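Local coordinates for protein uncharacterized HTH-type transcriptional regulator YydK (Bacillus subtilis subsp. subtilis, PDB 3BWG) that probably binds DNA as a transcriptional regulator of the GntR family, pairing a winged helix-turn-helix domain with a UTRA domain likely to sense a small effector, at residues Glu13-Ile18 with Glu51-Lys56; Tyr125-Arg130 with Ala190-Leu195. One frame throughout, in Å; residues are numbered along the deposited sequence.

In the fold
The two interactions belong to different domains, their centres about 36 Å apart and on opposite sides of the chain's centre. Interaction 1 joins helix 6-20 to the end of helix 43-55 in the winged helix-turn-helix domain, which probably binds DNA; interaction 2 lays helix 187-193 against strand 123-132 of the UTRA sheet, so they share no secondary-structure element. Both are partly buried and of nearly equal size. In interaction 1 a buried Ile14-Leu53 contact passes outward into a weak Glu15-Lys56 salt bridge at the surface. Interaction 2 instead rests on van der Waals contact of Tyr192 with buried Val129, and Lys127 beside it forms its salt bridge with Glu101 of strand 95-105.

Interaction 1. Residues Glu13-Ile18 with Glu51-Lys56; sequences EIETYI and ELLEQK
The carboxylate of Glu15 has the methyl CD1 of Leu53 over one face, 4.0 Å from Glu15 CD, while the amine of Lys56 comes to OE2 from slightly out of the carboxylate plane, on the side opposite that methyl. Lys56 NZ stands 3.3 Å from Glu15 OE2 in a weak hydrogen bond within a salt bridge. The lysine chain crosses the glutamate at about a right angle. Its bend at the last torsion (chi4 -64°) keeps the methylenes as well as the amine beside that oxygen, with Lys56 CD 3.4 Å from Glu15 OE2.

Deeper than this salt bridge, Leu53, with a nearly eclipsed outer torsion (chi2 7°), turns its second methyl to Ile14, and Leu53 CD2 meets Ile14 CG2 at 3.7 Å. That branch of the isoleucine is anti to the backbone N, which sets it facing the leucine. Here the first helix of a winged helix-turn-helix, 6-20, packs against the end of helix 43-55, which follows helix 32-39 and carries the last residue of the predicted helix-turn-helix motif, Glu51. Helix 43-55 is, as in GntR relatives, probably the recognition helix, and Lys56 is the first residue beyond it. Phe39 of helix 32-39 also touches Ile14, and Ala11 of helix 6-20 and Ile59 of strand 59-62 touch Leu53.

Interaction 2. Residues Tyr125-Arg130 with Ala190-Leu195; sequences YVKRVR and AEYLGL
Val129 pushes its methyl CG2 against the root of the Tyr192 side chain, 3.8 Å from Tyr192 CD1 and 3.9 Å from Tyr192 CB, meeting the ring at a slant. Its other methyl, CG1, is anti to the backbone N (chi1 -180°) and lies 3.9 Å from the carbonyl O of Tyr192, so the valine straddles ring base and backbone. At the far end of the ring, the Tyr192 side chain crosses that of Lys127 at about a right angle, its OH 4.1 Å from both Lys127 CD and Lys127 NZ. This is proximity and not a bond, since the Lys127 amine forms its salt bridge with Glu101 on strand 95-105. Ile100 of that strand touches Val129 and the tyrosine, and Tyr139 of strand 135-145 stacks on the Tyr192 ring; the aromatic thus lies on the antiparallel sheet of the UTRA domain across three adjacent strands. Behind it, helix 187-193 ends in a Schellman motif with Gly194 at C-prime and Leu195 N bonded to Ala190 O at 2.8 Å, and Thr136 OG1 is hydrogen-bonded to Leu193 O. Replacing Tyr192 by an alanine would probably keep, of its side-chain contacts to Val129, only that of CB, leave Tyr139 without its stacking partner and open a gap between helix and sheet. Shape and apolar surface, not charge pairing, therefore hold these two segments together.

Interaction 1. Residues Glu13-Ile18 with Glu51-Lys56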
loop_
_atom_site.group_PDB
_atom_site.type_symbol
_atom_site.label_atom_id
_atom_site.label_comp_id
_atom_site.label_asym_id
_atom_site.label_seq_id
_atom_site.Cartn_x
_atom_site.Cartn_y
_atom_site.Cartn_z
ATOM N N GLU B 13 -0.102 22.628 11.971
ATOM C CA GLU B 13 -1.285 23.440 12.254
ATOM C C GLU B 13 -2.350 23.266 11.165
ATOM O O GLU B 13 -3.551 23.292 11.453
ATOM C CB GLU B 13 -0.907 24.919 12.412
ATOM C CG GLU B 13 0.113 25.187 13.530
ATOM C CD GLU B 13 -0.193 26.421 14.394
ATOM O OE1 GLU B 13 -0.493 27.500 13.831
ATOM O OE2 GLU B 13 -0.116 26.311 15.646
ATOM N N ILE B 14 -1.894 23.098 9.921
ATOM C CA ILE B 14 -2.763 22.780 8.777
ATOM C C ILE B 14 -3.482 21.416 8.881
ATOM O O ILE B 14 -4.692 21.348 8.654
ATOM C CB ILE B 14 -1.992 22.891 7.464
ATOM C CG1 ILE B 14 -1.834 24.361 7.098
ATOM C CG2 ILE B 14 -2.712 22.147 6.352
ATOM C CD1 ILE B 14 -0.769 24.631 6.074
ATOM N N GLU B 15 -2.740 20.353 9.220
ATOM C CA GLU B 15 -3.335 19.076 9.643
ATOM C C GLU B 15 -4.399 19.229 10.722
ATOM O O GLU B 15 -5.477 18.692 10.572
ATOM C CB GLU B 15 -2.259 18.131 10.152
ATOM C CG GLU B 15 -1.671 17.249 9.069
ATOM C CD GLU B 15 -0.290 16.730 9.414
ATOM O OE1 GLU B 15 0.394 17.325 10.287
ATOM O OE2 GLU B 15 0.120 15.721 8.792
ATOM N N THR B 16 -4.075 19.957 11.805
ATOM C CA THR B 16 -5.027 20.297 12.886
ATOM C C THR B 16 -6.291 20.992 12.378
ATOM O O THR B 16 -7.413 20.662 12.801
ATOM C CB THR B 16 -4.374 21.230 13.965
ATOM O OG1 THR B 16 -3.266 20.560 14.570
ATOM C CG2 THR B 16 -5.389 21.650 15.059
ATOM N N TYR B 17 -6.098 21.975 11.504
ATOM C CA TYR B 17 -7.205 22.636 10.834
ATOM C C TYR B 17 -8.124 21.633 10.087
ATOM O O TYR B 17 -9.352 21.763 10.123
ATOM C CB TYR B 17 -6.670 23.711 9.884
ATOM C CG TYR B 17 -7.756 24.380 9.074
ATOM C CD1 TYR B 17 -8.215 23.801 7.869
ATOM C CD2 TYR B 17 -8.362 25.573 9.526
ATOM C CE1 TYR B 17 -9.228 24.404 7.117
ATOM C CE2 TYR B 17 -9.369 26.192 8.779
ATOM C CZ TYR B 17 -9.802 25.598 7.576
ATOM O OH TYR B 17 -10.795 26.188 6.839
ATOM N N ILE B 18 -7.506 20.653 9.410
ATOM C CA ILE B 18 -8.205 19.598 8.656
ATOM C C ILE B 18 -9.085 18.732 9.590
ATOM O O ILE B 18 -10.293 18.541 9.335
ATOM C CB ILE B 18 -7.175 18.733 7.835
ATOM C CG1 ILE B 18 -6.756 19.442 6.539
ATOM C CG2 ILE B 18 -7.729 17.349 7.510
ATOM C CD1 ILE B 18 -5.523 18.805 5.820
ATOM N N GLU B 51 4.477 21.093 0.225
ATOM C CA GLU B 51 5.193 19.879 -0.289
ATOM C C GLU B 51 5.231 18.779 0.754
ATOM O O GLU B 51 4.901 17.623 0.456
ATOM C CB GLU B 51 6.627 20.121 -0.749
ATOM C CG GLU B 51 6.989 21.532 -1.149
ATOM C CD GLU B 51 6.584 21.891 -2.578
ATOM O OE1 GLU B 51 7.492 22.319 -3.360
ATOM O OE2 GLU B 51 5.364 21.767 -2.891
ATOM N N LEU B 52 5.642 19.135 1.970
ATOM C CA LEU B 52 5.656 18.191 3.078
ATOM C C LEU B 52 4.345 17.411 3.196
ATOM O O LEU B 52 4.361 16.184 3.210
ATOM C CB LEU B 52 5.967 18.901 4.398
ATOM C CG LEU B 52 6.140 18.067 5.677
ATOM C CD1 LEU B 52 7.123 16.908 5.459
ATOM C CD2 LEU B 52 6.609 18.978 6.811
ATOM N N LEU B 53 3.231 18.141 3.297
ATOM C CA LEU B 53 1.886 17.571 3.402
ATOM C C LEU B 53 1.522 16.624 2.261
ATOM O O LEU B 53 0.857 15.592 2.474
ATOM C CB LEU B 53 0.874 18.707 3.418
ATOM C CG LEU B 53 0.180 19.154 4.698
ATOM C CD1 LEU B 53 0.709 18.490 5.976
ATOM C CD2 LEU B 53 0.236 20.649 4.747
ATOM N N GLU B 54 1.936 17.008 1.054
ATOM C CA GLU B 54 1.611 16.285 -0.156
ATOM C C GLU B 54 2.333 14.939 -0.151
ATOM O O GLU B 54 1.707 13.912 -0.359
ATOM C CB GLU B 54 1.982 17.120 -1.383
ATOM C CG GLU B 54 1.734 16.420 -2.701
ATOM C CD GLU B 54 1.206 17.360 -3.783
ATOM O OE1 GLU B 54 1.493 18.587 -3.693
ATOM O OE2 GLU B 54 0.506 16.864 -4.722
ATOM N N GLN B 55 3.646 14.954 0.108
ATOM C CA GLN B 55 4.422 13.715 0.233
ATOM C C GLN B 55 3.978 12.882 1.450
ATOM O O GLN B 55 4.150 11.663 1.473
ATOM C CB GLN B 55 5.929 14.002 0.229
ATOM C CG GLN B 55 6.472 14.630 1.491
ATOM C CD GLN B 55 7.724 15.468 1.255
ATOM O OE1 GLN B 55 8.082 15.779 0.113
ATOM N NE2 GLN B 55 8.385 15.859 2.343
ATOM N N LYS B 56 3.373 13.542 2.434
ATOM C CA LYS B 56 2.714 12.873 3.565
ATOM C C LYS B 56 1.304 12.304 3.235
ATOM O O LYS B 56 0.663 11.663 4.091
ATOM C CB LYS B 56 2.647 13.863 4.736
ATOM C CG LYS B 56 2.368 13.279 6.114
ATOM C CD LYS B 56 2.741 14.310 7.187
ATOM C CE LYS B 56 3.024 13.661 8.542
ATOM N NZ LYS B 56 1.839 12.984 9.135
#

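Interaction 2. Residues Tyr125-Arg130 with Ala190-Leu195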
loop_
_atom_site.group_PDB
_atom_site.type_symbol
_atom_site.label_atom_id
_atom_site.label_comp_id
_atom_site.label_asym_id
_atom_site.label_seq_id
_atom_site.Cartn_x
_atom_site.Cartn_y
_atom_site.Cartn_z
ATOM N N TYR B 125 15.218 -12.814 18.349
ATOM C CA TYR B 125 13.957 -13.413 17.951
ATOM C C TYR B 125 12.865 -12.935 18.860
ATOM O O TYR B 125 13.005 -13.009 20.072
ATOM C CB TYR B 125 14.056 -14.940 18.032
ATOM C CG TYR B 125 12.741 -15.674 17.905
ATOM C CD1 TYR B 125 12.166 -15.874 16.648
ATOM C CD2 TYR B 125 12.082 -16.204 19.035
ATOM C CE1 TYR B 125 10.981 -16.533 16.514
ATOM C CE2 TYR B 125 10.880 -16.899 18.899
ATOM C CZ TYR B 125 10.337 -17.042 17.624
ATOM O OH TYR B 125 9.161 -17.719 17.395
ATOM N N VAL B 126 11.760 -12.471 18.291
ATOM C CA VAL B 126 10.636 -12.099 19.137
ATOM C C VAL B 126 9.325 -12.763 18.757
ATOM O O VAL B 126 9.021 -12.945 17.572
ATOM C CB VAL B 126 10.550 -10.543 19.470
ATOM C CG1 VAL B 126 11.707 -9.761 18.905
ATOM C CG2 VAL B 126 9.163 -9.926 19.233
ATOM N N LYS B 127 8.611 -13.238 19.767
ATOM C CA LYS B 127 7.333 -13.865 19.565
ATOM C C LYS B 127 6.379 -13.107 20.505
ATOM O O LYS B 127 6.642 -13.021 21.721
ATOM C CB LYS B 127 7.410 -15.348 19.924
ATOM C CG LYS B 127 6.084 -16.080 19.689
ATOM C CD LYS B 127 5.993 -17.472 20.346
ATOM C CE LYS B 127 6.682 -18.518 19.468
ATOM N NZ LYS B 127 6.531 -19.863 20.136
ATOM N N ARG B 128 5.315 -12.517 19.951
ATOM C CA ARG B 128 4.410 -11.726 20.769
ATOM C C ARG B 128 2.983 -11.692 20.226
ATOM O O ARG B 128 2.731 -11.832 19.007
ATOM C CB ARG B 128 4.981 -10.313 21.021
ATOM C CG ARG B 128 4.900 -9.329 19.874
ATOM C CD ARG B 128 5.666 -8.053 20.157
ATOM N NE ARG B 128 5.779 -7.303 18.905
ATOM C CZ ARG B 128 6.026 -6.003 18.794
ATOM N NH1 ARG B 128 6.212 -5.252 19.874
ATOM N NH2 ARG B 128 6.084 -5.466 17.584
ATOM N N VAL B 129 2.045 -11.569 21.146
ATOM C CA VAL B 129 0.664 -11.343 20.782
ATOM C C VAL B 129 0.449 -9.887 21.067
ATOM O O VAL B 129 0.906 -9.356 22.106
ATOM C CB VAL B 129 -0.324 -12.233 21.592
ATOM C CG1 VAL B 129 -1.825 -11.984 21.192
ATOM C CG2 VAL B 129 0.048 -13.718 21.426
ATOM N N ARG B 130 -0.206 -9.221 20.128
ATOM C CA ARG B 130 -0.514 -7.806 20.305
ATOM C C ARG B 130 -2.023 -7.584 20.438
ATOM O O ARG B 130 -2.801 -8.393 19.945
ATOM C CB ARG B 130 0.129 -6.969 19.200
ATOM C CG ARG B 130 1.550 -7.415 18.842
ATOM C CD ARG B 130 2.249 -6.350 17.993
ATOM N NE ARG B 130 2.532 -5.170 18.843
ATOM C CZ ARG B 130 2.862 -3.971 18.368
ATOM N NH1 ARG B 130 2.967 -3.789 17.047
ATOM N NH2 ARG B 130 3.120 -2.963 19.212
ATOM N N ALA B 190 -4.931 -19.825 16.397
ATOM C CA ALA B 190 -6.283 -19.666 16.922
ATOM C C ALA B 190 -6.290 -19.487 18.447
ATOM O O ALA B 190 -7.028 -18.652 18.986
ATOM C CB ALA B 190 -7.168 -20.853 16.533
ATOM N N GLU B 191 -5.456 -20.256 19.133
ATOM C CA GLU B 191 -5.364 -20.158 20.580
ATOM C C GLU B 191 -4.770 -18.801 21.058
ATOM O O GLU B 191 -5.324 -18.148 21.961
ATOM C CB GLU B 191 -4.620 -21.375 21.137
ATOM C CG GLU B 191 -3.987 -21.155 22.503
ATOM C CD GLU B 191 -3.777 -22.433 23.277
ATOM O OE1 GLU B 191 -4.136 -23.535 22.774
ATOM O OE2 GLU B 191 -3.257 -22.328 24.418
ATOM N N TYR B 192 -3.663 -18.371 20.453
ATOM C CA TYR B 192 -3.120 -17.022 20.748
ATOM C C TYR B 192 -4.142 -15.910 20.472
ATOM O O TYR B 192 -4.281 -14.967 21.270
ATOM C CB TYR B 192 -1.850 -16.743 19.944
ATOM C CG TYR B 192 -0.636 -17.503 20.403
ATOM C CD1 TYR B 192 -0.211 -17.448 21.738
ATOM C CD2 TYR B 192 0.116 -18.255 19.497
ATOM C CE1 TYR B 192 0.911 -18.159 22.169
ATOM C CE2 TYR B 192 1.242 -18.965 19.920
ATOM C CZ TYR B 192 1.639 -18.903 21.248
ATOM O OH TYR B 192 2.764 -19.598 21.631
ATOM N N LEU B 193 -4.889 -16.034 19.368
ATOM C CA LEU B 193 -5.889 -15.012 18.999
ATOM C C LEU B 193 -7.209 -15.134 19.716
ATOM O O LEU B 193 -8.009 -14.197 19.688
ATOM C CB LEU B 193 -6.071 -14.894 17.474
ATOM C CG LEU B 193 -4.782 -14.484 16.737
ATOM C CD1 LEU B 193 -5.016 -14.422 15.217
ATOM C CD2 LEU B 193 -4.162 -13.162 17.224
ATOM N N GLY B 194 -7.430 -16.262 20.398
ATOM C CA GLY B 194 -8.736 -16.551 21.017
ATOM C C GLY B 194 -9.858 -16.786 20.014
ATOM O O GLY B 194 -11.008 -16.474 20.292
ATOM N N LEU B 195 -9.519 -17.315 18.842
ATOM C CA LEU B 195 -10.513 -17.620 17.803
ATOM C C LEU B 195 -10.499 -19.130 17.581
ATOM O O LEU B 195 -9.755 -19.825 18.255
ATOM C CB LEU B 195 -10.197 -16.894 16.494
ATOM C CG LEU B 195 -10.121 -15.362 16.567
ATOM C CD1 LEU B 195 -9.503 -14.799 15.290
ATOM C CD2 LEU B 195 -11.514 -14.807 16.860
#